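Local coordinates for transcriptional regulator, MarR family (Neisseria meningitidis serogroup B, PDB 3G3Z), which probably binds DNA as a winged helix-turn-helix transcription factor of the MarR family and pairs with a second copy of itself through its N- and C-terminal helical regions, at the interface of chains A and B. Sequence-based numbering; all coordinates share one arbitrary frame. Chains: chain A/B, Transcriptional regulator, MarR family.

Contact 1: the interface of chains A and B. Residues chain A 6, 132-133, 135-136, 139-140; chain B 19, 23, 109, 113.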
# COMPACT_ATOMS: atom_id res chain seq x y z
N LEU A 6 11.68 -0.96 10.75
CA LEU A 6 10.81 -1.71 9.87
C LEU A 6 9.35 -1.43 10.19
O LEU A 6 8.52 -1.28 9.29
CB LEU A 6 11.10 -3.21 10.02
CG LEU A 6 10.91 -4.24 8.90
CD1 LEU A 6 9.92 -5.35 9.30
CD2 LEU A 6 10.59 -3.62 7.54
N LEU A 132 15.29 1.25 -0.40
CA LEU A 132 14.68 0.35 0.57
C LEU A 132 14.04 -0.84 -0.14
O LEU A 132 14.30 -1.97 0.23
CB LEU A 132 13.66 1.08 1.44
CG LEU A 132 14.28 1.96 2.52
CD1 LEU A 132 13.30 3.04 2.98
CD2 LEU A 132 14.80 1.14 3.69
N ALA A 133 13.25 -0.58 -1.18
CA ALA A 133 12.62 -1.62 -1.98
C ALA A 133 13.64 -2.60 -2.58
O ALA A 133 13.44 -3.81 -2.53
CB ALA A 133 11.74 -1.00 -3.09
N VAL A 135 16.82 -3.28 -1.40
CA VAL A 135 17.43 -4.09 -0.32
C VAL A 135 16.45 -5.14 0.18
O VAL A 135 16.81 -6.30 0.39
CB VAL A 135 17.87 -3.22 0.89
CG1 VAL A 135 18.53 -4.08 1.94
CG2 VAL A 135 18.84 -2.13 0.45
N MSE A 136 15.20 -4.72 0.37
CA MSE A 136 14.15 -5.62 0.82
C MSE A 136 13.96 -6.77 -0.15
O MSE A 136 13.89 -7.91 0.28
CB MSE A 136 12.83 -4.88 1.00
CG MSE A 136 12.84 -3.88 2.11
SE MSE A 136 11.25 -2.74 2.07
CE MSE A 136 10.95 -2.64 0.16
N THR A 139 17.02 -9.12 0.03
CA THR A 139 17.10 -9.84 1.30
C THR A 139 16.08 -10.99 1.36
O THR A 139 16.40 -12.09 1.82
CB THR A 139 16.89 -8.89 2.50
OG1 THR A 139 17.86 -7.83 2.43
CG2 THR A 139 17.05 -9.61 3.84
N ILE A 140 14.87 -10.70 0.89
CA ILE A 140 13.80 -11.70 0.77
C ILE A 140 14.23 -12.82 -0.20
O ILE A 140 13.97 -14.00 0.06
CB ILE A 140 12.48 -11.06 0.28
CG1 ILE A 140 11.92 -10.09 1.33
CG2 ILE A 140 11.44 -12.13 -0.08
CD1 ILE A 140 10.86 -9.13 0.78
N VAL B 19 6.19 -5.38 -1.68
CA VAL B 19 7.43 -5.98 -1.19
C VAL B 19 7.32 -6.28 0.31
O VAL B 19 7.65 -7.38 0.75
CB VAL B 19 8.65 -5.09 -1.50
CG1 VAL B 19 9.93 -5.76 -0.99
CG2 VAL B 19 8.74 -4.82 -3.02
N TRP B 23 7.51 -9.97 2.30
CA TRP B 23 8.30 -10.34 3.47
C TRP B 23 7.43 -10.96 4.56
O TRP B 23 7.84 -11.93 5.21
CB TRP B 23 9.07 -9.15 4.04
CG TRP B 23 9.77 -9.56 5.30
CD1 TRP B 23 10.96 -10.22 5.40
CD2 TRP B 23 9.30 -9.39 6.65
NE1 TRP B 23 11.27 -10.45 6.71
CE2 TRP B 23 10.27 -9.96 7.50
CE3 TRP B 23 8.15 -8.81 7.22
CZ2 TRP B 23 10.14 -9.96 8.90
CZ3 TRP B 23 8.02 -8.82 8.61
CH2 TRP B 23 9.01 -9.39 9.43
N PHE B 109 15.55 -8.56 9.63
CA PHE B 109 15.19 -7.94 8.35
C PHE B 109 15.39 -6.43 8.43
O PHE B 109 15.94 -5.83 7.52
CB PHE B 109 13.74 -8.28 7.98
CG PHE B 109 13.32 -7.83 6.59
CD1 PHE B 109 13.92 -8.37 5.44
CD2 PHE B 109 12.28 -6.92 6.43
CE1 PHE B 109 13.51 -7.98 4.15
CE2 PHE B 109 11.86 -6.51 5.14
CZ PHE B 109 12.47 -7.05 4.00
N VAL B 113 18.08 -4.26 6.22
CA VAL B 113 17.38 -3.37 5.31
C VAL B 113 17.82 -1.90 5.44
O VAL B 113 17.98 -1.21 4.43
CB VAL B 113 15.84 -3.55 5.44
CG1 VAL B 113 15.07 -2.32 4.98
CG2 VAL B 113 15.40 -4.79 4.66
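A:Met136, a selenomethionine on helix 119-142, reaches between B:Val19 of helix 5-26 and the pair B:Phe109 and B:Val113 of helix 93-114. Its CG lies anti to the carbonyl carbon (chi1 -66°), which points the chain into the partner. At the root, CB sits 3.6 Å from B:Val19 CG1 and also meets the tip of the B:Phe109 ring. One atom further, CG lies 3.7 Å from B:Phe109 CZ and equally near B:Val113 CG2. A bend at chi3 (-34°) then carries the methyl CE back to B:Val19, where it stands 3.5 Å from CG1, a tight fit.

The B:Phe109 ring is sandwiched within its own chain, B:Trp23 CD1 over the centre of one face and B:Val113 CG2 over the other, and chain A approaches around its rim, with A:Met136 O in plane at the edge. A:Thr139 CG2 packs 3.7 Å from B:Phe109 CD1, and A:Ile140 CG1 lies against CE1 of the same ring. A:Leu6 crosses the ring at about a right angle, its CD2 methyl 3.9 Å from B:Phe109 CD2. A:Ile140 extends its CD1 to B:Trp23 CB, 3.7 Å away, while A:Leu6 CD1 lies over a face of the indole near its rim. At the other end A:Val135 CG1 touches B:Val113 CA at 3.6 Å, and A:Leu132 CD2 meets the CG1 methyl of the same valine. The hydroxyl OG1 of A:Thr139 donates to the A:Val135 carbonyl O within its own helix, leaving its methyl to face the partner. This apolar interdigitation of the N-terminal helix and the two C-terminal helices joins the two subunits in the dimer typical of MarR regulators.

Contact 2: the interface of chains A and B. Residues chain A 10, 13-14, 17, 133, 136; chain B 16-17, 19-20.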
# COMPACT_ATOMS: atom_id res chain seq x y z
N GLY A 10 6.88 0.29 7.65
CA GLY A 10 5.70 -0.48 7.23
C GLY A 10 4.40 0.26 7.45
O GLY A 10 3.52 0.26 6.59
N ILE A 13 4.37 3.50 4.82
CA ILE A 13 4.15 3.22 3.39
C ILE A 13 2.72 2.75 3.16
O ILE A 13 2.10 3.11 2.15
CB ILE A 13 5.19 2.23 2.79
CG1 ILE A 13 5.14 0.85 3.49
CG2 ILE A 13 6.60 2.86 2.83
CD1 ILE A 13 5.95 -0.26 2.83
N ASN A 14 2.19 1.98 4.11
CA ASN A 14 0.81 1.52 4.02
C ASN A 14 -0.19 2.66 4.21
O ASN A 14 -1.28 2.60 3.66
CB ASN A 14 0.54 0.38 5.00
CG ASN A 14 0.87 -0.98 4.41
OD1 ASN A 14 0.04 -1.59 3.72
ND2 ASN A 14 2.07 -1.47 4.68
N CYS A 17 -0.09 4.52 0.74
CA CYS A 17 -0.84 3.62 -0.14
C CYS A 17 -2.35 3.72 0.09
O CYS A 17 -3.13 3.83 -0.85
CB CYS A 17 -0.36 2.18 0.06
SG CYS A 17 -1.03 1.00 -1.13
N ALA A 133 13.25 -0.58 -1.18
CA ALA A 133 12.62 -1.62 -1.98
C ALA A 133 13.64 -2.60 -2.58
O ALA A 133 13.44 -3.81 -2.53
CB ALA A 133 11.74 -1.00 -3.09
N MSE A 136 15.20 -4.72 0.37
CA MSE A 136 14.15 -5.62 0.82
C MSE A 136 13.96 -6.77 -0.15
O MSE A 136 13.89 -7.91 0.28
CB MSE A 136 12.83 -4.88 1.00
CG MSE A 136 12.84 -3.88 2.11
SE MSE A 136 11.25 -2.74 2.07
CE MSE A 136 10.95 -2.64 0.16
N ILE B 16 6.53 -0.84 -3.09
CA ILE B 16 7.13 -1.06 -1.77
C ILE B 16 6.18 -1.74 -0.76
O ILE B 16 6.63 -2.58 0.02
CB ILE B 16 7.85 0.23 -1.20
CG1 ILE B 16 8.85 -0.13 -0.09
CG2 ILE B 16 6.86 1.22 -0.65
CD1 ILE B 16 10.00 0.88 0.08
N CYS B 17 4.90 -1.39 -0.77
CA CYS B 17 3.90 -2.10 0.06
C CYS B 17 3.79 -3.60 -0.30
O CYS B 17 3.68 -4.46 0.58
CB CYS B 17 2.51 -1.43 -0.03
SG CYS B 17 2.49 0.24 0.74
N VAL B 19 6.19 -5.38 -1.68
CA VAL B 19 7.43 -5.98 -1.19
C VAL B 19 7.32 -6.28 0.31
O VAL B 19 7.65 -7.38 0.75
CB VAL B 19 8.65 -5.09 -1.50
CG1 VAL B 19 9.93 -5.76 -0.99
CG2 VAL B 19 8.74 -4.82 -3.02
N PHE B 20 6.83 -5.32 1.09
CA PHE B 20 6.63 -5.54 2.52
C PHE B 20 5.67 -6.71 2.80
O PHE B 20 5.94 -7.53 3.68
CB PHE B 20 6.13 -4.26 3.21
CG PHE B 20 6.12 -4.34 4.72
CD1 PHE B 20 7.30 -4.42 5.44
CD2 PHE B 20 4.91 -4.30 5.42
CE1 PHE B 20 7.28 -4.48 6.85
CE2 PHE B 20 4.89 -4.36 6.83
CZ PHE B 20 6.07 -4.45 7.54
O HOH W 1 2.73 -3.99 3.11
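Helix 5-25 of A and helix 5-26 of B keep helical backbone torsions where they meet (A:Ile13 phi/psi -72°/-37°) and bring the backbone carbonyl O of A:Ile13 to 3.2 Å from the thiol SG of B:Cys17, in the helical dimerisation region of this MarR-family winged-helix protein. B:Cys17 SG lies anti to its own carbonyl carbon and reaches across toward A:Ile13 and the next turn of its helix. There it also meets A:Cys17 CB at 3.5 Å; the two sulphurs, 4.1 Å apart between A:Cys17 SG and B:Cys17 SG, form no disulphide.

A:Ile13 has CG1 between the backbone N and the carbonyl carbon, and its CD1 tip reaches the carbonyl O of B:Ile16 and the CB of B:Phe20. Its other branch, CG2, packs against B:Ile16 CG2 at 3.9 Å, the two side chains crossing at about a right angle. On the opposite flank B:Ile16 CG1 presses against A:Met136 CE at 3.3 Å, a tight fit, and CD1 lies near the backbone N of A:Ala133.

Beside this apolar strip, the amide ND2 of A:Asn14 donates a nearly straight bond (164° at H) to the carbonyl O of A:Gly10, 3.0 Å away and close to the amide plane. ND2 also binds water 1, which lies 2.7 Å from the carbonyl O of B:Cys17 and bridges the chains. This water sits at the edge of the B:Phe20 ring, while A:Gly10 CA rests 3.9 Å above one face, toward the rim.

The C-alpha centres of contact 1 and contact 2 lie about 9 Å apart, and the two share A:Ala133, A:Met136 and B:Val19. Helices 5-25 and 119-142 of A and helix 5-26 of B enter both, so the patches form a continuous surface. Contact 1 adds helix 93-114 of B, whereas contact 2 is made mostly by the two N-terminal helices. Because the interface is two-fold symmetric, each patch recurs with the chains exchanged. The resulting intertwined helices couple the two subunits, and would thereby set the relative placement of the two probable DNA-binding lobes.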